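Local coordinates for protein diaminopimelate decarboxylase (Phaeodactylum tricornutum, PDB 7JPJ) that probably catalyses the pyridoxal 5'-phosphate-dependent decarboxylation of diaminopimelate in lysine biosynthesis, working as an obligate dimer, at residues K36-A41 and V415-K420; A112-G117 and E133-K138; Q127-G132 and P187-R192. All blocks are in the same frame, centred on the assembly; numbering follows the deposited sequence.

Contact 1 of 3, residues K36-A41 and V415-K420; sequences KLEEAA and VDKAGK
Glu38, on helix 34-45, and Lys417, on the turn between strands 412-415 and 421-423, meet at the ends of two long side chains that cross at about a right angle. Glu38 swings its CG to the side of CB facing away from the backbone N (chi1 -155°) and stays extended, which carries the carboxylate out to the turn; it also touches Tyr70 and Lys74. Lys417 approaches across the end of that group rather than head-on, and its chain bends at chi4 (-57°). Lys417 CE lies 3.4 Å from Glu38 OE2, and Lys417 NZ is 3.7 Å from Glu38 OE1, a long salt bridge; the lysine's end is not placed firmly enough to rank the two. NZ also forms a salt bridge with Asp35, its main polar partner.

Lys417 sits in a type I beta turn from Asp416 to Gly419, part of a beta hairpin. Asp416 suits the first position because OD1 accepts from the backbone N of Ala418 (3.2 Å), making an Asx turn, and from the N of Lys420 (2.7 Å), the donors arriving from opposite faces of the carboxylate. Gly419 N bonds back to Asp416 O, and its positive phi (90°), at which a CB would press on the preceding carbonyl O, suits glycine.

Flexible lysine and glutamate chains suit this surface seam between the start of the barrel and the beta-sheet domain, built mainly from the C-terminal half but including strand 29-33. If NZ lies about where modelled, its charge is probably shared between Asp35 and Glu38, the latter at long range.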
loop_
_atom_site.group_PDB
_atom_site.type_symbol
_atom_site.label_atom_id
_atom_site.label_comp_id
_atom_site.label_asym_id
_atom_site.label_seq_id
_atom_site.Cartn_x
_atom_site.Cartn_y
_atom_site.Cartn_z
ATOM N N LYS A 36 -10.053 19.738 -15.139
ATOM C CA LYS A 36 -9.498 19.912 -13.801
ATOM C C LYS A 36 -7.975 19.999 -13.821
ATOM O O LYS A 36 -7.380 20.610 -12.926
ATOM C CB LYS A 36 -9.958 18.773 -12.892
ATOM C CG LYS A 36 -11.322 19.000 -12.257
ATOM C CD LYS A 36 -11.226 20.005 -11.123
ATOM C CE LYS A 36 -12.592 20.375 -10.584
ATOM N NZ LYS A 36 -12.488 21.264 -9.394
ATOM N N LEU A 37 -7.327 19.396 -14.821
ATOM C CA LEU A 37 -5.881 19.541 -14.945
ATOM C C LEU A 37 -5.497 20.942 -15.401
ATOM O O LEU A 37 -4.450 21.461 -14.996
ATOM C CB LEU A 37 -5.324 18.501 -15.917
ATOM C CG LEU A 37 -5.272 17.046 -15.451
ATOM C CD1 LEU A 37 -4.998 16.134 -16.631
ATOM C CD2 LEU A 37 -4.220 16.856 -14.366
ATOM N N GLU A 38 -6.329 21.567 -16.238
ATOM C CA GLU A 38 -6.019 22.900 -16.743
ATOM C C GLU A 38 -6.135 23.954 -15.649
ATOM O O GLU A 38 -5.332 24.892 -15.596
ATOM C CB GLU A 38 -6.939 23.239 -17.915
ATOM C CG GLU A 38 -6.365 24.265 -18.868
ATOM C CD GLU A 38 -7.390 24.784 -19.855
ATOM O OE1 GLU A 38 -8.379 25.407 -19.415
ATOM O OE2 GLU A 38 -7.205 24.574 -21.072
ATOM N N GLU A 39 -7.137 23.821 -14.775
ATOM C CA GLU A 39 -7.291 24.762 -13.669
ATOM C C GLU A 39 -6.083 24.736 -12.744
ATOM O O GLU A 39 -5.593 25.789 -12.323
ATOM C CB GLU A 39 -8.565 24.447 -12.887
ATOM C CG GLU A 39 -9.814 24.321 -13.742
ATOM C CD GLU A 39 -11.045 23.965 -12.923
ATOM O OE1 GLU A 39 -10.894 23.695 -11.708
ATOM O OE2 GLU A 39 -12.161 23.970 -13.490
ATOM N N ALA A 40 -5.590 23.541 -12.413
ATOM C CA ALA A 40 -4.449 23.440 -11.511
ATOM C C ALA A 40 -3.171 23.924 -12.183
ATOM O O ALA A 40 -2.359 24.618 -11.557
ATOM C CB ALA A 40 -4.288 22.003 -11.022
ATOM N N ALA A 41 -2.979 23.572 -13.456
ATOM C CA ALA A 41 -1.791 24.012 -14.179
ATOM C C ALA A 41 -1.733 25.532 -14.260
ATOM O O ALA A 41 -0.692 26.141 -13.989
ATOM C CB ALA A 41 -1.771 23.396 -15.577
ATOM N N VAL A 415 -10.934 12.140 -19.700
ATOM C CA VAL A 415 -12.163 12.782 -20.156
ATOM C C VAL A 415 -11.796 14.148 -20.723
ATOM O O VAL A 415 -11.391 15.052 -19.982
ATOM C CB VAL A 415 -13.196 12.905 -19.027
ATOM C CG1 VAL A 415 -14.571 13.172 -19.603
ATOM C CG2 VAL A 415 -13.210 11.637 -18.188
ATOM N N ASP A 416 -11.950 14.305 -22.038
ATOM C CA ASP A 416 -11.516 15.523 -22.706
ATOM C C ASP A 416 -12.464 16.681 -22.394
ATOM O O ASP A 416 -13.506 16.520 -21.754
ATOM C CB ASP A 416 -11.403 15.302 -24.220
ATOM C CG ASP A 416 -12.709 14.837 -24.860
ATOM O OD1 ASP A 416 -13.783 14.946 -24.230
ATOM O OD2 ASP A 416 -12.657 14.362 -26.015
ATOM N N LYS A 417 -12.089 17.868 -22.876
ATOM C CA LYS A 417 -12.861 19.079 -22.622
ATOM C C LYS A 417 -14.282 19.003 -23.163
ATOM O O LYS A 417 -15.091 19.882 -22.849
ATOM C CB LYS A 417 -12.149 20.285 -23.239
ATOM C CG LYS A 417 -11.066 20.906 -22.373
ATOM C CD LYS A 417 -10.839 22.358 -22.772
ATOM C CE LYS A 417 -10.241 23.179 -21.641
ATOM N NZ LYS A 417 -11.081 23.158 -20.411
ATOM N N ALA A 418 -14.601 17.991 -23.965
ATOM C CA ALA A 418 -15.925 17.846 -24.554
ATOM C C ALA A 418 -16.763 16.766 -23.884
ATOM O O ALA A 418 -17.912 16.557 -24.284
ATOM C CB ALA A 418 -15.804 17.550 -26.052
ATOM N N GLY A 419 -16.225 16.076 -22.885
ATOM C CA GLY A 419 -16.968 15.039 -22.203
ATOM C C GLY A 419 -16.836 13.651 -22.789
ATOM O O GLY A 419 -17.580 12.752 -22.377
ATOM N N LYS A 420 -15.927 13.448 -23.738
ATOM C CA LYS A 420 -15.677 12.131 -24.307
ATOM C C LYS A 420 -14.571 11.425 -23.529
ATOM O O LYS A 420 -13.638 12.056 -23.026
ATOM C CB LYS A 420 -15.291 12.240 -25.783
ATOM C CG LYS A 420 -16.160 13.189 -26.597
ATOM C CD LYS A 420 -17.494 12.560 -26.972
ATOM C CE LYS A 420 -18.327 13.502 -27.839
ATOM N NZ LYS A 420 -17.614 13.889 -29.092
#

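Contact 2 of 3, residues A112-G117 and E133-K138; sequences ALVDMG and EHYAGK
Tyr135 reaches across to helix 110-116 with its hydroxyl, which touches both Asp115 and Val114. The polar part is one hydrogen bond, from Tyr135 OH to Asp115 OD1 at 3.0 Å. OD1 sits at the edge of the ring, near its plane, yet the hydroxyl meets the carboxylate from above, 53° out of the carboxylate plane; the two flat groups stand 80° apart. Asp115 suits the last turn of its helix here, since with CG turned away from its carbonyl carbon (chi1 -71°) a short acidic chain can bring an acceptor to the phenol.

The apolar part belongs to Val114, whose side chain and the tyrosine slide past each other in opposite directions. Its CG1 lies 4.1 Å from Tyr135 CE2, and its CB is 3.6 Å from Tyr135 OH, so a branched, compact residue packs along the phenol end. A phenylalanine in place of Tyr135 would probably leave Asp115 without its hydroxyl donor, its carboxylate freer to turn, and Val114 CB without the oxygen it packs on.

Within 133-138, His134 ND1 stands 3.5 Å above one face of the Tyr135 ring, offset toward the rim. Gly117 ends the other helix in a Schellman motif, where its positive phi suits glycine.

Both helices belong to the pyridoxal-binding barrel and are consecutive, joined through strand 119-122. Tyr135, the first residue after helix 125-134, also meets the ring of Phe131 and touches Ala111 and Ala140, bridging the C-terminal ends of the two helices just ahead of strand 141-147.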
loop_
_atom_site.group_PDB
_atom_site.type_symbol
_atom_site.label_atom_id
_atom_site.label_comp_id
_atom_site.label_asym_id
_atom_site.label_seq_id
_atom_site.Cartn_x
_atom_site.Cartn_y
_atom_site.Cartn_z
ATOM N N ALA A 112 24.969 8.655 -16.249
ATOM C CA ALA A 112 24.358 8.618 -17.573
ATOM C C ALA A 112 23.217 9.621 -17.677
ATOM O O ALA A 112 23.068 10.304 -18.698
ATOM C CB ALA A 112 23.863 7.205 -17.882
ATOM N N LEU A 113 22.404 9.731 -16.623
ATOM C CA LEU A 113 21.297 10.681 -16.634
ATOM C C LEU A 113 21.800 12.120 -16.636
ATOM O O LEU A 113 21.284 12.961 -17.382
ATOM C CB LEU A 113 20.381 10.429 -15.436
ATOM C CG LEU A 113 19.878 8.992 -15.261
ATOM C CD1 LEU A 113 19.063 8.852 -13.985
ATOM C CD2 LEU A 113 19.063 8.548 -16.465
ATOM N N VAL A 114 22.810 12.421 -15.814
ATOM C CA VAL A 114 23.339 13.781 -15.753
ATOM C C VAL A 114 23.916 14.190 -17.103
ATOM O O VAL A 114 23.806 15.352 -17.515
ATOM C CB VAL A 114 24.385 13.900 -14.626
ATOM C CG1 VAL A 114 24.942 15.316 -14.560
ATOM C CG2 VAL A 114 23.774 13.511 -13.291
ATOM N N ASP A 115 24.523 13.240 -17.820
ATOM C CA ASP A 115 25.107 13.554 -19.120
ATOM C C ASP A 115 24.048 13.962 -20.137
ATOM O O ASP A 115 24.314 14.801 -21.006
ATOM C CB ASP A 115 25.905 12.360 -19.639
ATOM C CG ASP A 115 27.182 12.134 -18.859
ATOM O OD1 ASP A 115 27.662 13.088 -18.211
ATOM O OD2 ASP A 115 27.706 11.002 -18.898
ATOM N N MET A 116 22.850 13.385 -20.053
ATOM C CA MET A 116 21.786 13.736 -20.983
ATOM C C MET A 116 21.155 15.090 -20.685
ATOM O O MET A 116 20.402 15.599 -21.522
ATOM C CB MET A 116 20.705 12.653 -20.977
ATOM C CG MET A 116 21.009 11.472 -21.877
ATOM S SD MET A 116 19.845 10.110 -21.650
ATOM C CE MET A 116 19.740 10.039 -19.865
ATOM N N GLY A 117 21.436 15.682 -19.525
ATOM C CA GLY A 117 20.906 16.993 -19.203
ATOM C C GLY A 117 20.029 17.016 -17.968
ATOM O O GLY A 117 19.384 18.027 -17.678
ATOM N N GLU A 133 33.184 12.852 -7.099
ATOM C CA GLU A 133 34.188 11.881 -7.526
ATOM C C GLU A 133 34.149 11.674 -9.034
ATOM O O GLU A 133 35.194 11.496 -9.673
ATOM C CB GLU A 133 33.976 10.547 -6.803
ATOM C CG GLU A 133 34.523 10.491 -5.382
ATOM C CD GLU A 133 34.202 9.180 -4.670
ATOM O OE1 GLU A 133 34.626 9.021 -3.505
ATOM O OE2 GLU A 133 33.529 8.311 -5.269
ATOM N N HIS A 134 32.954 11.702 -9.624
ATOM C CA HIS A 134 32.815 11.417 -11.047
ATOM C C HIS A 134 33.083 12.642 -11.913
ATOM O O HIS A 134 33.539 12.500 -13.052
ATOM C CB HIS A 134 31.416 10.868 -11.331
ATOM C CG HIS A 134 31.280 10.228 -12.677
ATOM N ND1 HIS A 134 30.929 10.937 -13.805
ATOM C CD2 HIS A 134 31.451 8.945 -13.076
ATOM C CE1 HIS A 134 30.887 10.118 -14.841
ATOM N NE2 HIS A 134 31.200 8.903 -14.426
ATOM N N TYR A 135 32.813 13.840 -11.400
ATOM C CA TYR A 135 32.976 15.086 -12.141
ATOM C C TYR A 135 33.986 15.997 -11.456
ATOM O O TYR A 135 33.778 17.204 -11.333
ATOM C CB TYR A 135 31.640 15.806 -12.299
ATOM C CG TYR A 135 30.604 15.017 -13.063
ATOM C CD1 TYR A 135 30.772 14.745 -14.414
ATOM C CD2 TYR A 135 29.454 14.554 -12.438
ATOM C CE1 TYR A 135 29.828 14.023 -15.121
ATOM C CE2 TYR A 135 28.504 13.832 -13.136
ATOM C CZ TYR A 135 28.695 13.569 -14.479
ATOM O OH TYR A 135 27.749 12.851 -15.181
ATOM N N ALA A 136 35.100 15.424 -11.008
ATOM C CA ALA A 136 36.071 16.166 -10.215
ATOM C C ALA A 136 36.751 17.245 -11.051
ATOM O O ALA A 136 37.297 16.963 -12.123
ATOM C CB ALA A 136 37.113 15.210 -9.632
ATOM N N GLY A 137 36.717 18.481 -10.552
ATOM C CA GLY A 137 37.371 19.613 -11.185
ATOM C C GLY A 137 36.974 19.854 -12.628
ATOM O O GLY A 137 37.796 19.686 -13.532
ATOM N N LYS A 138 35.725 20.263 -12.861
ATOM C CA LYS A 138 35.226 20.406 -14.228
ATOM C C LYS A 138 34.517 21.729 -14.544
ATOM O O LYS A 138 34.577 22.172 -15.696
ATOM C CB LYS A 138 34.318 19.221 -14.570
ATOM C CG LYS A 138 35.100 18.038 -15.130
ATOM C CD LYS A 138 34.225 16.827 -15.408
ATOM C CE LYS A 138 35.074 15.635 -15.845
ATOM N NZ LYS A 138 35.938 15.950 -17.022
#

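Contact 3 of 3, residues Q127-G132 and P187-R192; sequences QLERFG and PDIVER
Leu128 points from helix 125-134 toward helix 185-192 and places its CD2 against two methyl groups there, 4.2 Å from Ile189 CG2 and 4.3 Å from Val190 CG2. Its CG lies on the side of CB remote from the backbone N (chi1 -163°), which carries the fork of the leucine into the groove between the helices. A branched aliphatic residue suits this buried place, for Leu128 also rests on Ala122 and Val142 of the barrel strands.

Glu129, next along, crosses Ile189 at about a right angle. It is the aliphatic stem that packs, CG lying 3.8 Å from Ile189 CG2, while OE2, at the partly exposed margin, lies 4.1 Å from Ile189 CD1. Arg192 NH1 is 4.9 Å from Glu129 OE2, close enough that the opposite charges may attract weakly, though their atoms are not in contact. Ile189 is thus covered on its CG2 side by two successive residues, and its beta-branched shape fills the middle of the interface.

The two helices run almost parallel, 10° apart with axes 9.8 Å from each other, as expected for neighbouring outer helices of a TIM-type barrel. Helix 125-134 leads into strand 141-147 and helix 185-192 into strand 196-201, which pairs parallel beside it; the second helix lies on the beta-alpha-beta crossover between those strands.

Further on, Phe131 turns to the other flank and packs on Phe110 and Leu120. A side chain at Gly132 would point at helix 185-192, its CB about 4.6 Å from Ile189 O, and glycine suits a place this close to the neighbouring backbone.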
loop_
_atom_site.group_PDB
_atom_site.type_symbol
_atom_site.label_atom_id
_atom_site.label_comp_id
_atom_site.label_asym_id
_atom_site.label_seq_id
_atom_site.Cartn_x
_atom_site.Cartn_y
_atom_site.Cartn_z
ATOM N N GLN A 127 25.811 11.404 -1.619
ATOM C CA GLN A 127 25.467 11.645 -3.017
ATOM C C GLN A 127 26.338 12.735 -3.619
ATOM O O GLN A 127 26.772 12.627 -4.772
ATOM C CB GLN A 127 23.992 12.014 -3.143
ATOM C CG GLN A 127 23.043 10.890 -2.805
ATOM C CD GLN A 127 21.602 11.255 -3.076
ATOM O OE1 GLN A 127 21.285 12.414 -3.350
ATOM N NE2 GLN A 127 20.717 10.267 -3.007
ATOM N N LEU A 128 26.595 13.798 -2.857
ATOM C CA LEU A 128 27.467 14.859 -3.341
ATOM C C LEU A 128 28.869 14.330 -3.613
ATOM O O LEU A 128 29.480 14.661 -4.636
ATOM C CB LEU A 128 27.506 16.000 -2.326
ATOM C CG LEU A 128 28.027 17.352 -2.811
ATOM C CD1 LEU A 128 27.213 17.837 -3.996
ATOM C CD2 LEU A 128 27.992 18.363 -1.679
ATOM N N GLU A 129 29.391 13.493 -2.715
ATOM C CA GLU A 129 30.739 12.968 -2.899
ATOM C C GLU A 129 30.814 12.044 -4.108
ATOM O O GLU A 129 31.793 12.083 -4.862
ATOM C CB GLU A 129 31.197 12.243 -1.635
ATOM C CG GLU A 129 31.523 13.172 -0.476
ATOM C CD GLU A 129 31.821 12.419 0.805
ATOM O OE1 GLU A 129 31.424 11.238 0.906
ATOM O OE2 GLU A 129 32.455 13.006 1.706
ATOM N N ARG A 130 29.791 11.208 -4.312
ATOM C CA ARG A 130 29.761 10.359 -5.500
ATOM C C ARG A 130 29.680 11.198 -6.770
ATOM O O ARG A 130 30.331 10.884 -7.774
ATOM C CB ARG A 130 28.585 9.383 -5.419
ATOM C CG ARG A 130 28.715 8.333 -4.319
ATOM C CD ARG A 130 27.492 7.430 -4.263
ATOM N NE ARG A 130 27.334 6.661 -5.494
ATOM C CZ ARG A 130 26.255 5.947 -5.799
ATOM N NH1 ARG A 130 25.227 5.901 -4.960
ATOM N NH2 ARG A 130 26.204 5.281 -6.946
ATOM N N PHE A 131 28.888 12.273 -6.742
ATOM C CA PHE A 131 28.835 13.188 -7.877
ATOM C C PHE A 131 30.182 13.868 -8.090
ATOM O O PHE A 131 30.673 13.962 -9.221
ATOM C CB PHE A 131 27.733 14.225 -7.650
ATOM C CG PHE A 131 27.455 15.094 -8.843
ATOM C CD1 PHE A 131 26.531 14.705 -9.798
ATOM C CD2 PHE A 131 28.108 16.304 -9.002
ATOM C CE1 PHE A 131 26.267 15.507 -10.893
ATOM C CE2 PHE A 131 27.852 17.106 -10.094
ATOM C CZ PHE A 131 26.929 16.706 -11.040
ATOM N N GLY A 132 30.801 14.342 -7.007
ATOM C CA GLY A 132 32.078 15.025 -7.133
ATOM C C GLY A 132 33.207 14.107 -7.561
ATOM O O GLY A 132 34.108 14.519 -8.296
ATOM N N PRO A 187 30.732 22.818 2.065
ATOM C CA PRO A 187 31.608 23.629 1.199
ATOM C C PRO A 187 32.980 23.018 0.979
ATOM O O PRO A 187 33.591 23.259 -0.069
ATOM C CB PRO A 187 31.702 24.965 1.948
ATOM C CG PRO A 187 30.475 25.018 2.771
ATOM C CD PRO A 187 30.237 23.610 3.207
ATOM N N ASP A 188 33.485 22.232 1.936
ATOM C CA ASP A 188 34.767 21.561 1.738
ATOM C C ASP A 188 34.664 20.489 0.660
ATOM O O ASP A 188 35.596 20.306 -0.133
ATOM C CB ASP A 188 35.256 20.953 3.052
ATOM C CG ASP A 188 35.818 21.992 4.005
ATOM O OD1 ASP A 188 35.542 23.197 3.811
ATOM O OD2 ASP A 188 36.530 21.606 4.956
ATOM N N ILE A 189 33.543 19.767 0.620
ATOM C CA ILE A 189 33.336 18.773 -0.427
ATOM C C ILE A 189 33.222 19.450 -1.787
ATOM O O ILE A 189 33.722 18.939 -2.796
ATOM C CB ILE A 189 32.095 17.920 -0.110
ATOM C CG1 ILE A 189 32.239 17.265 1.266
ATOM C CG2 ILE A 189 31.880 16.866 -1.184
ATOM C CD1 ILE A 189 30.926 16.829 1.883
ATOM N N VAL A 190 32.575 20.618 -1.833
ATOM C CA VAL A 190 32.410 21.338 -3.095
ATOM C C VAL A 190 33.764 21.783 -3.635
ATOM O O VAL A 190 34.062 21.617 -4.824
ATOM C CB VAL A 190 31.455 22.530 -2.908
ATOM C CG1 VAL A 190 31.609 23.524 -4.050
ATOM C CG2 VAL A 190 30.021 22.040 -2.809
ATOM N N GLU A 191 34.605 22.354 -2.768
ATOM C CA GLU A 191 35.933 22.780 -3.199
ATOM C C GLU A 191 36.807 21.586 -3.565
ATOM O O GLU A 191 37.613 21.662 -4.500
ATOM C CB GLU A 191 36.598 23.615 -2.102
ATOM C CG GLU A 191 38.107 23.773 -2.264
ATOM C CD GLU A 191 38.728 24.647 -1.191
ATOM O OE1 GLU A 191 39.753 25.305 -1.474
ATOM O OE2 GLU A 191 38.192 24.669 -0.062
ATOM N N ARG A 192 36.654 20.472 -2.842
ATOM C CA ARG A 192 37.496 19.303 -3.080
ATOM C C ARG A 192 37.356 18.794 -4.510
ATOM O O ARG A 192 38.348 18.405 -5.137
ATOM C CB ARG A 192 37.147 18.203 -2.083
ATOM C CG ARG A 192 38.184 17.104 -1.980
ATOM C CD ARG A 192 37.516 15.778 -1.682
ATOM N NE ARG A 192 38.468 14.761 -1.248
ATOM C CZ ARG A 192 38.118 13.641 -0.630
ATOM N NH1 ARG A 192 36.837 13.401 -0.374
ATOM N NH2 ARG A 192 39.042 12.760 -0.267
#

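Overall arrangement
From the N terminus, helix 34-45 follows strand 29-33 and opens the longest loop, which contact 1 closes only near the end of the chain, at 415-420. It ties the start of the barrel to the beta-sheet domain, which is mainly C-terminal but includes strand 29-33. Contacts 2 and 3 lie within that loop, both in the barrel. Contact 2 joins 112-117 to 133-138 across one strand; contact 3 starts at 127-132, before contact 2 has closed, and ends at 187-192, so the two cross. They share helix 125-134 and touch where Val114 meets Phe131, linking three outer helices in a row. Contact 1 lies about 39 and 44 Å away, centre to centre.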